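Local coordinates for lamina-associated polypeptide 2 isoforms alpha/zeta (Mus musculus, PDB 2V0X), which forms a homodimer through its C-terminal, largely coiled-coil domain and, as a chromosomal protein of the nuclear lamina, probably links lamin A to chromatin, at the interface of chains A and B. Sequence-based numbering; all coordinates share one arbitrary frame. Chains: chain A/B, Lamina-associated polypeptide 2 isoforms alpha/zeta.

Contact 1: the interface of chains A and B. Residues chain A 199-201; chain B 84-85, 88-89.
A:Ile201 and B:Ala88 bury most surface here, and A:Cys199 packs beside them. Together they fit a short extended piece of chain A onto the last turn of a helix in chain B and the residues just beyond it. The polar element is a backbone bond: the amide N of A:Lys200 donates to the carbonyl O of B:Ala88 at 2.7 Å, fairly straight (157° at the hydrogen), with the donor tilted away from the carbonyl plane. It is likely to help set how the two segments line up, and as a main-chain bond does not itself depend on the side chain of A:Lys200, whose bent chain brings CB near the same carbonyl.

On one flank of this bond A:Ile201 reaches for the helix. Its CG1 branch lies beside its own backbone N (chi1 -42°) and runs on extended, which carries the terminal methyl CD1 to the rim of the B:Phe84 ring, 3.5 Å from CE2. The methyl comes in at a slant, toward the CD2-CE2 side of the ring. Further back, CG1 of A:Ile201 rests 4.0 Å from the methyl CB of B:Ala88, which is thus tucked between the isoleucine branch and the backbone of A:Lys200.

A:Cys199 covers the other flank. Its CB packs 3.8 Å from the CG2 methyl of B:Ile85 and also lies over a polar pair, 3.6 Å from OG1 of B:Thr89. That hydroxyl donates to the carbonyl O of B:Ile85 at 2.7 Å, approaching from above the carbonyl plane; the bond ties B:Thr89 back to the last helical turn and probably steadies the surface under the cysteine.

In the fold, A:Cys199 to A:Ile201 form the connection between the long helix 152-196 and the short helix 203-211 of chain A, while B:Phe84 and B:Ile85 lie in the last turn of helix 79-87 and B:Ala88 and B:Thr89 directly follow it, at the periphery of the dimer.

Contact 2: the interface of chains A and B. Residues chain A 184, 188, 191, 214, 218-219; chain B 75, 114.
This is a stretch of the homodimer interface of the dimerization domain, where B:Pro75, in a loop, and B:Tyr114, on a long helix, pack against helix 152-196 and the C-terminal segment of chain A and help hold the subunits together. B:Pro75 buries most surface. Its carbonyl O is taken end-on by the guanidinium of A:Arg191, at 2.9 Å from NH1 and 3.0 Å from NH2. The oxygen lies nearly in the guanidinium plane, so the paired bonds limit rotation of that group, and a bend at chi3 (56°) brings it there. A leucine in place of A:Arg191 has neither nitrogen to offer, so the carbonyl O of B:Pro75 would probably lose this pair of bonds and the proline loop be held less firmly.

The pyrrolidine ring of B:Pro75 is packed as well: its CG meets CZ of A:Phe214 at 3.7 Å, the two side chains crossing at about a right angle, and its CB touches the backbone where A:Thr218 joins A:Leu219.

B:Tyr114 is held between layers. CG of the selenomethionine A:Met184 sits over the middle of one face, 3.9 Å from the centroid, and CD of B:Pro75 covers the opposite face toward its rim. The selenomethionine chain then curls along the ring, putting methyl CE 3.4 Å from the phenolic OH. That OH lies at the edge of the A:Phe214 ring, in its plane. A:Thr188 OG1 bonds back to the carbonyl O of A:Met184 at 3.0 Å and faces the phenylalanine ring.

A:Met184, A:Thr188 and A:Arg191 line helix 152-196, A:Phe214, A:Thr218 and A:Leu219 lie in the loop after helix 203-211, B:Tyr114 belongs to helix 100-146, and B:Pro75 comes from the loop ahead of helix 79-87.

Contact 1: the interface of chains A and B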
loop_
_atom_site.group_PDB
_atom_site.type_symbol
_atom_site.label_atom_id
_atom_site.label_comp_id
_atom_site.label_asym_id
_atom_site.label_seq_id
_atom_site.Cartn_x
_atom_site.Cartn_y
_atom_site.Cartn_z
ATOM N N CYS A 199 -5.161 -30.324 -4.256
ATOM C CA CYS A 199 -4.280 -31.476 -4.270
ATOM C C CYS A 199 -4.513 -32.311 -3.006
ATOM O O CYS A 199 -5.099 -31.836 -2.027
ATOM C CB CYS A 199 -2.818 -31.052 -4.392
ATOM S SG CYS A 199 -2.163 -30.250 -2.948
ATOM N N LYS A 200 -4.072 -33.562 -3.040
ATOM C CA LYS A 200 -4.254 -34.468 -1.922
ATOM C C LYS A 200 -2.990 -34.714 -1.126
ATOM O O LYS A 200 -2.209 -35.619 -1.430
ATOM C CB LYS A 200 -4.854 -35.793 -2.397
ATOM C CG LYS A 200 -6.341 -35.706 -2.699
ATOM C CD LYS A 200 -7.118 -35.195 -1.485
ATOM C CE LYS A 200 -6.927 -36.098 -0.264
ATOM N NZ LYS A 200 -7.535 -35.516 0.965
ATOM N N ILE A 201 -2.785 -33.869 -0.122
ATOM C CA ILE A 201 -1.635 -33.964 0.765
ATOM C C ILE A 201 -2.188 -33.745 2.170
ATOM O O ILE A 201 -3.204 -33.065 2.346
ATOM C CB ILE A 201 -0.571 -32.884 0.458
ATOM C CG1 ILE A 201 -0.375 -32.733 -1.052
ATOM C CG2 ILE A 201 0.760 -33.294 1.072
ATOM C CD1 ILE A 201 0.500 -31.549 -1.444
ATOM N N PHE B 84 4.742 -31.217 -7.934
ATOM C CA PHE B 84 4.280 -32.000 -6.796
ATOM C C PHE B 84 2.767 -31.847 -6.580
ATOM O O PHE B 84 2.065 -32.827 -6.328
ATOM C CB PHE B 84 5.031 -31.592 -5.525
ATOM C CG PHE B 84 4.731 -32.465 -4.335
ATOM C CD1 PHE B 84 5.195 -33.779 -4.286
ATOM C CD2 PHE B 84 3.986 -31.977 -3.266
ATOM C CE1 PHE B 84 4.920 -34.598 -3.186
ATOM C CE2 PHE B 84 3.704 -32.785 -2.159
ATOM C CZ PHE B 84 4.173 -34.100 -2.120
ATOM N N ILE B 85 2.279 -30.614 -6.657
ATOM C CA ILE B 85 0.859 -30.333 -6.474
ATOM C C ILE B 85 0.043 -31.052 -7.550
ATOM O O ILE B 85 -0.965 -31.682 -7.249
ATOM C CB ILE B 85 0.557 -28.800 -6.543
ATOM C CG1 ILE B 85 1.240 -28.073 -5.375
ATOM C CG2 ILE B 85 -0.951 -28.549 -6.537
ATOM C CD1 ILE B 85 0.965 -26.569 -5.326
ATOM N N ALA B 88 -0.238 -34.707 -7.096
ATOM C CA ALA B 88 -1.121 -34.987 -5.973
ATOM C C ALA B 88 -2.563 -34.533 -6.284
ATOM O O ALA B 88 -3.429 -34.567 -5.416
ATOM C CB ALA B 88 -0.595 -34.310 -4.705
ATOM N N THR B 89 -2.827 -34.102 -7.515
ATOM C CA THR B 89 -4.179 -33.674 -7.888
ATOM C C THR B 89 -4.886 -34.754 -8.710
ATOM O O THR B 89 -4.516 -35.022 -9.855
ATOM C CB THR B 89 -4.165 -32.332 -8.676
ATOM O OG1 THR B 89 -3.528 -31.327 -7.884
ATOM C CG2 THR B 89 -5.592 -31.881 -9.022
#

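Contact 2: the interface of chains A and B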
loop_
_atom_site.group_PDB
_atom_site.type_symbol
_atom_site.label_atom_id
_atom_site.label_comp_id
_atom_site.label_asym_id
_atom_site.label_seq_id
_atom_site.Cartn_x
_atom_site.Cartn_y
_atom_site.Cartn_z
HETATM N N MSE A 184 1.714 -7.566 1.070
HETATM C CA MSE A 184 2.388 -8.550 0.225
HETATM C C MSE A 184 2.395 -9.918 0.893
HETATM O O MSE A 184 2.273 -10.937 0.213
HETATM C CB MSE A 184 3.821 -8.098 -0.084
HETATM C CG MSE A 184 3.838 -6.844 -0.994
HETATM SE SE MSE A 184 5.406 -5.690 -0.777
HETATM C CE MSE A 184 6.588 -6.663 -1.964
ATOM N N THR A 188 0.415 -13.309 -0.503
ATOM C CA THR A 188 1.163 -14.568 -0.608
ATOM C C THR A 188 0.494 -15.718 0.176
ATOM O O THR A 188 0.314 -16.822 -0.352
ATOM C CB THR A 188 2.605 -14.336 -0.093
ATOM O OG1 THR A 188 3.279 -13.454 -0.994
ATOM C CG2 THR A 188 3.376 -15.631 0.031
ATOM N N ARG A 191 -2.472 -16.933 -1.690
ATOM C CA ARG A 191 -2.166 -17.732 -2.873
ATOM C C ARG A 191 -1.633 -19.106 -2.516
ATOM O O ARG A 191 -1.697 -20.026 -3.322
ATOM C CB ARG A 191 -1.206 -16.984 -3.822
ATOM C CG ARG A 191 -1.842 -15.724 -4.443
ATOM C CD ARG A 191 -0.879 -14.938 -5.324
ATOM N NE ARG A 191 -0.285 -15.742 -6.400
ATOM C CZ ARG A 191 1.022 -15.782 -6.652
ATOM N NH1 ARG A 191 1.863 -15.061 -5.911
ATOM N NH2 ARG A 191 1.501 -16.561 -7.620
ATOM N N PHE A 214 8.508 -16.344 4.210
ATOM C CA PHE A 214 8.492 -15.954 2.809
ATOM C C PHE A 214 9.692 -15.039 2.508
ATOM O O PHE A 214 9.954 -14.120 3.267
ATOM C CB PHE A 214 7.159 -15.231 2.563
ATOM C CG PHE A 214 7.047 -14.589 1.222
ATOM C CD1 PHE A 214 7.259 -15.330 0.054
ATOM C CD2 PHE A 214 6.739 -13.236 1.121
ATOM C CE1 PHE A 214 7.167 -14.721 -1.202
ATOM C CE2 PHE A 214 6.646 -12.618 -0.117
ATOM C CZ PHE A 214 6.860 -13.359 -1.288
ATOM N N THR A 218 9.806 -16.831 -4.796
ATOM C CA THR A 218 8.830 -17.889 -5.067
ATOM C C THR A 218 7.762 -17.944 -3.977
ATOM O O THR A 218 8.019 -17.607 -2.817
ATOM C CB THR A 218 9.464 -19.301 -5.217
ATOM O OG1 THR A 218 9.788 -19.834 -3.928
ATOM C CG2 THR A 218 10.717 -19.243 -6.077
ATOM N N LEU A 219 6.605 -18.470 -4.346
ATOM C CA LEU A 219 5.481 -18.559 -3.448
ATOM C C LEU A 219 5.705 -19.341 -2.162
ATOM O O LEU A 219 5.377 -18.856 -1.084
ATOM C CB LEU A 219 4.265 -19.091 -4.209
ATOM C CG LEU A 219 2.915 -18.955 -3.505
ATOM C CD1 LEU A 219 2.614 -17.473 -3.295
ATOM C CD2 LEU A 219 1.831 -19.601 -4.351
ATOM N N PRO B 75 5.551 -13.180 -6.333
ATOM C CA PRO B 75 6.204 -14.485 -6.321
ATOM C C PRO B 75 5.531 -15.498 -7.242
ATOM O O PRO B 75 4.307 -15.499 -7.407
ATOM C CB PRO B 75 6.164 -14.883 -4.852
ATOM C CG PRO B 75 4.970 -14.218 -4.334
ATOM C CD PRO B 75 4.960 -12.868 -5.025
ATOM N N TYR B 114 -0.698 -7.790 -4.458
ATOM C CA TYR B 114 0.727 -7.819 -4.187
ATOM C C TYR B 114 1.442 -6.738 -4.983
ATOM O O TYR B 114 2.259 -5.983 -4.444
ATOM C CB TYR B 114 1.320 -9.190 -4.530
ATOM C CG TYR B 114 2.767 -9.373 -4.116
ATOM C CD1 TYR B 114 3.093 -10.154 -3.016
ATOM C CD2 TYR B 114 3.810 -8.771 -4.828
ATOM C CE1 TYR B 114 4.412 -10.341 -2.628
ATOM C CE2 TYR B 114 5.156 -8.944 -4.438
ATOM C CZ TYR B 114 5.442 -9.736 -3.337
ATOM O OH TYR B 114 6.735 -9.945 -2.925
#

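About 19 Å separates the centres of the C-alpha atoms of contact 1 and contact 2. They share no residue but are neighbours in sequence: in chain B, contact 2 uses the loop ahead of helix 79-87 and contact 1 its far end. Chain A offers the later part of helix 152-196 and the loop after helix 203-211 to contact 2, and the linker between those helices to contact 1. The stretch from B:Pro75 to B:Thr89, with the short helix inside it, is thus probably held to the partner at both ends. Two-fold symmetry repeats both contacts across the dimer, probably adding to its stability.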